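Local coordinates for MccF (PDB 4IIY), which is the microcin C7 self-immunity protein of the S66 peptidase family, probably a serine carboxypeptidase, captured here with bound glutamyl sulfamoyl inosine, at residues Ile161-Pro166 / Met342-Gly348; Leu300-Glu304 / Asp335-Thr339. The protein carries 1 engineered substitution. All blocks are in the same frame, centred on the assembly; numbering follows the deposited sequence.

Contact 1: Ile161-Pro166 / Met342-Gly348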
ATOM      1  N   ILE B 161     -18.352  16.784   6.460  1.00  8.52           N
ATOM      2  CA  ILE B 161     -18.786  15.401   6.591  1.00  8.15           C
ATOM      3  C   ILE B 161     -19.119  14.861   5.204  1.00  8.42           C
ATOM      4  O   ILE B 161     -20.075  15.307   4.557  1.00  8.80           O
ATOM      5  CB  ILE B 161     -19.990  15.278   7.537  1.00  8.41           C
ATOM      6  CG1 ILE B 161     -19.622  15.834   8.923  1.00  9.62           C
ATOM      7  CG2 ILE B 161     -20.468  13.831   7.600  1.00  9.06           C
ATOM      8  CD1 ILE B 161     -18.365  15.225   9.529  1.00 10.32           C
ATOM      9  N   THR B 162     -18.266  13.947   4.739  1.00  9.29           N
ATOM     10  CA  THR B 162     -18.420  13.253   3.461  1.00  8.68           C
ATOM     11  C   THR B 162     -18.924  11.825   3.712  1.00  9.15           C
ATOM     12  O   THR B 162     -19.051  11.399   4.864  1.00 10.56           O
ATOM     13  CB  THR B 162     -17.089  13.207   2.684  1.00  9.51           C
ATOM     14  OG1 THR B 162     -16.135  12.398   3.389  1.00  9.23           O
ATOM     15  CG2 THR B 162     -16.536  14.605   2.481  1.00 10.02           C
ATOM     16  N   PHE B 163     -19.227  11.095   2.635  1.00  7.74           N
ATOM     17  CA  PHE B 163     -19.963   9.837   2.742  1.00  7.42           C
ATOM     18  C   PHE B 163     -19.286   8.664   2.059  1.00  6.98           C
ATOM     19  O   PHE B 163     -18.920   8.750   0.884  1.00  7.65           O
ATOM     20  CB  PHE B 163     -21.373  10.020   2.171  1.00  7.49           C
ATOM     21  CG  PHE B 163     -22.196  11.009   2.941  1.00  7.44           C
ATOM     22  CD1 PHE B 163     -23.077  10.584   3.915  1.00  8.13           C
ATOM     23  CD2 PHE B 163     -22.032  12.370   2.736  1.00  8.69           C
ATOM     24  CE1 PHE B 163     -23.807  11.514   4.658  1.00  7.49           C
ATOM     25  CE2 PHE B 163     -22.753  13.300   3.477  1.00  9.33           C
ATOM     26  CZ  PHE B 163     -23.641  12.867   4.437  1.00  8.59           C
ATOM     27  N   TYR B 164     -19.129   7.574   2.811  1.00  6.56           N
ATOM     28  CA  TYR B 164     -18.697   6.303   2.252  1.00  6.11           C
ATOM     29  C   TYR B 164     -19.955   5.632   1.734  1.00  5.63           C
ATOM     30  O   TYR B 164     -20.825   5.258   2.520  1.00  8.49           O
ATOM     31  CB  TYR B 164     -18.021   5.417   3.309  1.00  7.32           C
ATOM     32  CG  TYR B 164     -16.987   4.507   2.682  1.00  6.16           C
ATOM     33  CD1 TYR B 164     -15.777   5.033   2.246  1.00  7.24           C
ATOM     34  CD2 TYR B 164     -17.227   3.148   2.473  1.00  6.34           C
ATOM     35  CE1 TYR B 164     -14.830   4.253   1.651  1.00  6.71           C
ATOM     36  CE2 TYR B 164     -16.268   2.337   1.871  1.00  6.93           C
ATOM     37  CZ  TYR B 164     -15.068   2.910   1.461  1.00  6.71           C
ATOM     38  OH  TYR B 164     -14.080   2.177   0.827  1.00  7.06           O
ATOM     39  N   GLY B 165     -20.082   5.495   0.423  1.00  6.21           N
ATOM     40  CA  GLY B 165     -21.320   5.003  -0.140  1.00  7.93           C
ATOM     41  C   GLY B 165     -21.222   4.852  -1.638  1.00  6.82           C
ATOM     42  O   GLY B 165     -20.125   4.866  -2.201  1.00  6.85           O
ATOM     43  N   PRO B 166     -22.379   4.702  -2.297  1.00  6.97           N
ATOM     44  CA  PRO B 166     -22.424   4.355  -3.718  1.00  7.37           C
ATOM     45  C   PRO B 166     -21.600   5.223  -4.657  1.00  7.22           C
ATOM     46  O   PRO B 166     -21.574   6.454  -4.543  1.00  9.51           O
ATOM     47  CB  PRO B 166     -23.906   4.527  -4.067  1.00 11.49           C
ATOM     48  CG  PRO B 166     -24.621   4.212  -2.809  1.00  9.13           C
ATOM     49  CD  PRO B 166     -23.706   4.587  -1.666  1.00  7.82           C
ATOM     50  N   MET B 342     -24.872  -2.167  -0.673  1.00  7.67           N
ATOM     51  CA  MET B 342     -24.003  -1.280   0.077  1.00  7.86           C
ATOM     52  C   MET B 342     -24.826  -0.213   0.791  1.00  7.81           C
ATOM     53  O   MET B 342     -25.673   0.432   0.174  1.00  8.53           O
ATOM     54  CB  MET B 342     -23.027  -0.610  -0.886  1.00  9.48           C
ATOM     55  CG  MET B 342     -21.969   0.205  -0.186  1.00  8.73           C
ATOM     56  SD  MET B 342     -21.093   1.301  -1.321  1.00  9.37           S
ATOM     57  CE  MET B 342     -19.787   1.769  -0.185  1.00 10.30           C
ATOM     58  N   LEU B 343     -24.575  -0.041   2.084  1.00  7.51           N
ATOM     59  CA  LEU B 343     -25.200   1.017   2.869  1.00  7.13           C
ATOM     60  C   LEU B 343     -24.379   2.303   2.737  1.00  7.47           C
ATOM     61  O   LEU B 343     -23.196   2.260   2.394  1.00  9.74           O
ATOM     62  CB  LEU B 343     -25.265   0.600   4.338  1.00  8.56           C
ATOM     63  CG  LEU B 343     -25.975  -0.738   4.591  1.00  7.87           C
ATOM     64  CD1 LEU B 343     -25.794  -1.192   6.034  1.00 10.49           C
ATOM     65  CD2 LEU B 343     -27.454  -0.650   4.240  1.00 10.87           C
ATOM     66  N   THR B 344     -25.008   3.438   3.014  1.00  7.63           N
ATOM     67  CA  THR B 344     -24.359   4.747   2.983  1.00  7.92           C
ATOM     68  C   THR B 344     -23.989   5.166   4.410  1.00  8.24           C
ATOM     69  O   THR B 344     -24.841   5.107   5.312  1.00  8.63           O
ATOM     70  CB  THR B 344     -25.289   5.786   2.328  1.00  7.15           C
ATOM     71  OG1 THR B 344     -25.424   5.487   0.934  1.00  8.09           O
ATOM     72  CG2 THR B 344     -24.725   7.189   2.474  1.00  8.73           C
ATOM     73  N   LEU B 345     -22.738   5.594   4.613  1.00  7.94           N
ATOM     74  CA  LEU B 345     -22.210   5.910   5.943  1.00  8.24           C
ATOM     75  C   LEU B 345     -21.530   7.281   5.972  1.00  7.24           C
ATOM     76  O   LEU B 345     -20.544   7.506   5.265  1.00  7.91           O
ATOM     77  CB  LEU B 345     -21.175   4.855   6.334  1.00  9.06           C
ATOM     78  CG  LEU B 345     -20.483   5.025   7.685  1.00 10.37           C
ATOM     79  CD1 LEU B 345     -21.451   4.753   8.821  1.00 14.43           C
ATOM     80  CD2 LEU B 345     -19.274   4.102   7.784  1.00 11.22           C
ATOM     81  N   PRO B 346     -22.031   8.213   6.795  1.00  7.52           N
ATOM     82  CA  PRO B 346     -21.286   9.468   6.959  1.00  8.36           C
ATOM     83  C   PRO B 346     -19.997   9.199   7.737  1.00  7.42           C
ATOM     84  O   PRO B 346     -20.006   8.437   8.712  1.00  9.42           O
ATOM     85  CB  PRO B 346     -22.245  10.338   7.781  1.00  8.25           C
ATOM     86  CG  PRO B 346     -23.058   9.352   8.573  1.00 10.20           C
ATOM     87  CD  PRO B 346     -23.229   8.154   7.651  1.00  8.15           C
ATOM     88  N   LEU B 347     -18.899   9.804   7.305  1.00  8.77           N
ATOM     89  CA  LEU B 347     -17.619   9.691   7.995  1.00  8.83           C
ATOM     90  C   LEU B 347     -17.308  10.952   8.797  1.00  8.24           C
ATOM     91  O   LEU B 347     -17.518  12.066   8.317  1.00  8.52           O
ATOM     92  CB  LEU B 347     -16.497   9.465   6.986  1.00  9.85           C
ATOM     93  CG  LEU B 347     -16.598   8.206   6.127  1.00 12.82           C
ATOM     94  CD1 LEU B 347     -15.567   8.246   5.016  1.00 14.96           C
ATOM     95  CD2 LEU B 347     -16.411   6.979   6.981  1.00 15.32           C
ATOM     96  N   GLY B 348     -16.799  10.767  10.015  1.00  8.18           N
ATOM     97  CA  GLY B 348     -16.394  11.889  10.845  1.00  9.83           C
ATOM     98  C   GLY B 348     -17.428  12.352  11.851  1.00  9.17           C
ATOM     99  O   GLY B 348     -17.246  13.390  12.489  1.00  9.97           O
TER
HETATM  100  O   HOH W   1     -15.910  12.990   6.242  1.00 12.95           O
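Phe163 and Pro346 face each other as a non-hydrogen-bonded pair of two antiparallel strands, and CE1 of the phenyl ring comes obliquely to within 3.7 Å of Pro346 CB. The same CB is touched by Ile161 CG2 at 3.9 Å, a branch set anti to its own backbone N. Proline suits this position because a non-hydrogen-bonded pair asks no N-H of it towards its partner.

The sheet's other face carries Tyr164, Leu345 and Leu347. With CG anti to the backbone N (chi1 -150°), the Tyr164 ring leads away from 342-348, and the extended chain of Met342 meets it at about a right angle, CE lying 3.9 Å from Tyr164 CD2. The phenol end goes elsewhere: its OH bonds to Glu270 and to the backbone N of Ala145, the engineered residue at the predicted nucleophile position. Leu347 CD1 packs on Tyr164 CB.

Met342 SD also lies 3.6 Å from Gly165 C. A CB on Gly165 would run into Pro166 CD and crowd Thr344 OG1, which suits glycine to the place; Thr344 OG1 is already 3.2 Å from Pro166 CD. Three backbone bonds tie the strands, the straightest from Leu347 N to Thr162 O (2.9 Å, 179°), and a water accepts from Thr162 N and donates to Leu347 O.

No side chain makes a hydrogen bond to the other segment, and the side-chain contacts are mainly apolar. The packing probably helps to fix the tyrosine, and its hydrogen bond to Glu270 is consistent with a second-shell place beside the predicted charge relay.

Contact 2: Leu300-Glu304 / Asp335-Thr339. With 1EI (5'-O-(L-alpha-glutamylsulfamoyl)inosine), chain K; EDO (1,2-ethanediol), chain L.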
ATOM      1  N   LEU B 300     -15.268  -3.736  10.600  1.00  7.90           N
ATOM      2  CA  LEU B 300     -14.722  -4.314   9.378  1.00  6.67           C
ATOM      3  C   LEU B 300     -15.853  -4.440   8.369  1.00  7.72           C
ATOM      4  O   LEU B 300     -16.842  -5.153   8.616  1.00  8.80           O
ATOM      5  CB  LEU B 300     -14.142  -5.708   9.631  1.00  8.59           C
ATOM      6  CG  LEU B 300     -13.041  -5.845  10.684  1.00  8.29           C
ATOM      7  CD1 LEU B 300     -12.650  -7.309  10.825  1.00 10.27           C
ATOM      8  CD2 LEU B 300     -11.820  -4.995  10.334  1.00  9.34           C
ATOM      9  N   GLY B 301     -15.742  -3.754   7.236  1.00  7.41           N
ATOM     10  CA  GLY B 301     -16.685  -3.988   6.155  1.00  7.72           C
ATOM     11  C   GLY B 301     -16.482  -5.384   5.581  1.00  8.01           C
ATOM     12  O   GLY B 301     -15.370  -5.926   5.617  1.00  8.25           O
ATOM     13  N   LYS B 302     -17.538  -5.991   5.045  1.00  7.28           N
ATOM     14  CA  LYS B 302     -17.359  -7.289   4.394  1.00  8.16           C
ATOM     15  C   LYS B 302     -16.300  -7.162   3.300  1.00  7.50           C
ATOM     16  O   LYS B 302     -16.338  -6.233   2.494  1.00  8.52           O
ATOM     17  CB  LYS B 302     -18.663  -7.796   3.772  1.00  8.96           C
ATOM     18  CG  LYS B 302     -19.750  -8.186   4.768  1.00  7.98           C
ATOM     19  CD  LYS B 302     -20.872  -8.938   4.046  1.00  8.95           C
ATOM     20  CE  LYS B 302     -21.870  -9.554   5.008  1.00  8.84           C
ATOM     21  NZ  LYS B 302     -22.604  -8.519   5.784  1.00  8.50           N
ATOM     22  N   HIS B 303     -15.394  -8.129   3.240  1.00  7.71           N
ATOM     23  CA  HIS B 303     -14.287  -8.115   2.292  1.00  6.58           C
ATOM     24  C   HIS B 303     -14.664  -8.872   1.023  1.00  7.17           C
ATOM     25  O   HIS B 303     -14.862 -10.091   1.066  1.00 11.90           O
ATOM     26  CB  HIS B 303     -13.064  -8.791   2.931  1.00  8.05           C
ATOM     27  CG  HIS B 303     -11.780  -8.572   2.187  1.00  7.29           C
ATOM     28  ND1 HIS B 303     -10.686  -7.977   2.775  1.00  6.86           N
ATOM     29  CD2 HIS B 303     -11.402  -8.885   0.919  1.00  7.41           C
ATOM     30  CE1 HIS B 303      -9.694  -7.909   1.898  1.00  7.83           C
ATOM     31  NE2 HIS B 303     -10.101  -8.458   0.764  1.00  7.80           N
ATOM     32  N   GLU B 304     -14.746  -8.184  -0.111  1.00  7.49           N
ATOM     33  CA  GLU B 304     -15.112  -8.802  -1.386  1.00  8.04           C
ATOM     34  C   GLU B 304     -14.071  -9.837  -1.823  1.00  7.30           C
ATOM     35  O   GLU B 304     -12.908  -9.496  -2.035  1.00  7.85           O
ATOM     36  CB  GLU B 304     -15.226  -7.711  -2.450  1.00  7.74           C
ATOM     37  CG  GLU B 304     -15.478  -8.206  -3.872  1.00  9.10           C
ATOM     38  CD  GLU B 304     -15.429  -7.087  -4.905  1.00 10.50           C
ATOM     39  OE1 GLU B 304     -14.625  -6.143  -4.763  1.00  9.73           O
ATOM     40  OE2 GLU B 304     -16.228  -7.142  -5.869  1.00 15.98           O
ATOM     41  N   ASP B 335     -22.132  -3.977   6.113  1.00  7.26           N
ATOM     42  CA  ASP B 335     -22.428  -3.918   4.684  1.00  6.23           C
ATOM     43  C   ASP B 335     -22.176  -2.527   4.116  1.00  7.67           C
ATOM     44  O   ASP B 335     -23.073  -1.880   3.572  1.00  8.13           O
ATOM     45  CB  ASP B 335     -23.869  -4.357   4.423  1.00  8.41           C
ATOM     46  CG  ASP B 335     -24.098  -5.805   4.795  1.00  7.90           C
ATOM     47  OD1 ASP B 335     -23.633  -6.692   4.043  1.00  8.38           O
ATOM     48  OD2 ASP B 335     -24.714  -6.060   5.859  1.00  9.06           O
ATOM     49  N   CYS B 336     -20.934  -2.078   4.237  1.00  7.04           N
ATOM     50  CA  CYS B 336     -20.527  -0.801   3.668  1.00  7.20           C
ATOM     51  C   CYS B 336     -19.127  -1.014   3.123  1.00  8.11           C
ATOM     52  O   CYS B 336     -18.126  -0.754   3.807  1.00 10.25           O
ATOM     53  CB  CYS B 336     -20.590   0.307   4.727  1.00  8.13           C
ATOM     54  SG  CYS B 336     -20.298   1.968   4.098  1.00  8.87           S
ATOM     55  N   SER B 337     -19.059  -1.542   1.908  1.00  7.54           N
ATOM     56  CA  SER B 337     -17.807  -2.044   1.365  1.00  7.14           C
ATOM     57  C   SER B 337     -17.996  -2.296  -0.120  1.00  6.93           C
ATOM     58  O   SER B 337     -18.871  -1.688  -0.738  1.00  7.77           O
ATOM     59  CB  SER B 337     -17.402  -3.329   2.087  1.00  9.11           C
ATOM     60  OG  SER B 337     -18.298  -4.380   1.779  1.00  8.27           O
ATOM     61  N   HIS B 338     -17.179  -3.180  -0.693  1.00  6.88           N
ATOM     62  CA  HIS B 338     -17.306  -3.538  -2.100  1.00  7.28           C
ATOM     63  C   HIS B 338     -18.373  -4.614  -2.353  1.00  8.12           C
ATOM     64  O   HIS B 338     -18.665  -4.930  -3.512  1.00  8.32           O
ATOM     65  CB  HIS B 338     -15.977  -4.057  -2.646  1.00  7.99           C
ATOM     66  CG  HIS B 338     -14.924  -3.010  -2.851  1.00  7.58           C
ATOM     67  ND1 HIS B 338     -14.376  -2.263  -1.828  1.00  7.27           N
ATOM     68  CD2 HIS B 338     -14.274  -2.637  -3.976  1.00  8.41           C
ATOM     69  CE1 HIS B 338     -13.443  -1.462  -2.323  1.00  8.21           C
ATOM     70  NE2 HIS B 338     -13.364  -1.670  -3.624  1.00  9.08           N
ATOM     71  N   THR B 339     -18.934  -5.209  -1.302  1.00  6.85           N
ATOM     72  CA  THR B 339     -19.990  -6.205  -1.504  1.00  7.10           C
ATOM     73  C   THR B 339     -21.332  -5.521  -1.804  1.00  7.50           C
ATOM     74  O   THR B 339     -21.501  -4.331  -1.550  1.00  7.76           O
ATOM     75  CB  THR B 339     -20.115  -7.146  -0.294  1.00  7.06           C
ATOM     76  OG1 THR B 339     -20.437  -6.381   0.877  1.00  8.26           O
ATOM     77  CG2 THR B 339     -18.800  -7.880  -0.045  1.00  9.75           C
TER
HETATM   78  O6  1EI K 401     -14.431  -6.299 -14.886  0.61 21.67           O
HETATM   79  C6  1EI K 401     -14.988  -6.351 -13.767  0.97 14.41           C
HETATM   80  N1  1EI K 401     -15.731  -7.416 -13.401  0.80 17.38           N
HETATM   81  C2  1EI K 401     -16.338  -7.483 -12.204  0.82 16.17           C
HETATM   82  N3  1EI K 401     -16.260  -6.508 -11.284  0.86 14.71           N
HETATM   83  C5  1EI K 401     -14.851  -5.238 -12.810  1.00 15.41           C
HETATM   84  C4  1EI K 401     -15.545  -5.390 -11.534  1.00 14.27           C
HETATM   85  N7  1EI K 401     -14.238  -4.038 -12.777  0.90 16.92           N
HETATM   86  C8  1EI K 401     -14.510  -3.470 -11.579  0.88 17.65           C
HETATM   87  N9  1EI K 401     -15.287  -4.284 -10.847  0.81 13.46           N
HETATM   88  C1' 1EI K 401     -15.787  -4.025  -9.487  0.93 12.67           C
HETATM   89  O4' 1EI K 401     -15.998  -2.640  -9.254  0.83 13.49           O
HETATM   90  C2' 1EI K 401     -14.724  -4.452  -8.497  0.95 19.21           C
HETATM   91  O2' 1EI K 401     -14.927  -5.814  -8.119  0.83 20.59           O
HETATM   92  C3' 1EI K 401     -14.931  -3.505  -7.336  0.73 19.72           C
HETATM   93  O3' 1EI K 401     -15.631  -4.177  -6.293  0.59 15.04           O
HETATM   94  C4' 1EI K 401     -15.813  -2.388  -7.863  0.94 17.18           C
HETATM   95  C5' 1EI K 401     -15.191  -1.016  -7.637  0.93 14.79           C
HETATM   96  O5' 1EI K 401     -13.956  -0.893  -8.347  0.89 12.04           O
HETATM   97  SBF 1EI K 401     -12.998   0.240  -7.957  0.79 10.74           S
HETATM   98  OAE 1EI K 401     -12.264   0.649  -9.135  0.69 11.88           O
HETATM   99  OAF 1EI K 401     -13.818   1.299  -7.432  0.98 11.32           O
HETATM  100  NAQ 1EI K 401     -12.076  -0.332  -6.852  0.98 13.46           N
HETATM  101  C   1EI K 401     -11.170   0.352  -6.121  0.69 10.93           C
HETATM  102  O   1EI K 401     -10.916   1.550  -6.178  0.98 10.43           O
HETATM  103  CA  1EI K 401     -10.420  -0.446  -5.094  0.70 14.51           C
HETATM  104  N   1EI K 401     -10.750  -1.857  -5.194  0.72 18.14           N
HETATM  105  CB  1EI K 401      -8.922  -0.209  -5.250  0.78 20.14           C
HETATM  106  CG  1EI K 401      -8.225  -0.170  -3.893  0.82 22.64           C
HETATM  107  CD  1EI K 401      -7.978  -1.571  -3.381  1.00 18.99           C
HETATM  108  OE1 1EI K 401      -8.632  -2.517  -3.868  0.48 23.66           O
HETATM  109  OE2 1EI K 401      -7.126  -1.725  -2.489  0.75 20.05           O
HETATM  110  C1  EDO L 402     -12.053  -5.587   5.942  1.00 10.07           C
HETATM  111  O1  EDO L 402     -12.751  -5.732   4.692  1.00  7.65           O
HETATM  112  C2  EDO L 402     -11.331  -6.865   6.340  1.00 13.35           C
HETATM  113  O2  EDO L 402     -10.246  -7.110   5.432  1.00 11.76           O
HETATM  114  O   HOH W   2     -15.188  -5.253   0.269  1.00  7.93           O
HETATM  115  O   HOH W   3     -19.098  -7.381  -4.907  1.00 10.44           O
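Lys302 NZ is gripped by three oxygens: Asp335 OD1, at 2.7 Å in a salt bridge, Gly333 O and Asn227 OD1. It meets OD1 from above the carboxylate, 39° out of its plane, and a bend at the end of the chain (chi4 65°) turns the ammonium to it. Lysine fits here, its long aliphatic part running past Thr339 at about a right angle before the charge reaches Asp335. Replacing it with a methionine would probably leave the Asp335 carboxylate without its countercharge and Gly333 O and Asn227 OD1 without the donor they share.

The Lys302 carbonyl is held as well. Ser337 OG donates to Lys302 O at 2.8 Å, on a lone pair in the carbonyl plane, and the same OG accepts from Thr339 N (3.3 Å), closing an ST turn; a small hydroxyl can do both. A water accepts from Glu304 N and His338 N and lies 2.7 Å from Lys302 O, to which it may donate. Gly301 suits its place, since a CB there would clash with Cys336 O.

Glu304 reaches the ligand with an extended chain: OE1 accepts from the ribose O3' at 2.7 Å and OE2 from O2' at 2.9 Å, while Ser272 also bonds OE1. Its carboxylate lies 42° from the plane of the His338 ring, whose NE2 accepts from the ligand amine N at 3.1 Å and whose ND1 bonds Glu270, matching the predicted charge relay.

Segment 300-304 carries the end of strand 297-301 into the loop, and 335-339 follows strand 330-334, its parallel neighbour, with strand 266-270 on the far side of 297-301.

Overall arrangement
Both contacts are buried: the centre of contact 1 lies about 5 Å, and that of contact 2 about 9 Å, from the centre of the chain, and neither is a surface patch. They hold different elements: contact 1 pairs the last two strands of the six-stranded sheet, whereas contact 2 joins the end of one strand and its loop to the loop after the next strand of the eight-stranded sheet. Apolar packing dominates the first; charge, hydroxyl and water bonding mark the second, whose Glu304 and His338 reach the ligand. Contact 2 is nested within the chain loop closed by contact 1, and they touch where Leu343 N probably bonds Asp335 O. The predicted charge-relay Glu270 is hydrogen-bonded from both.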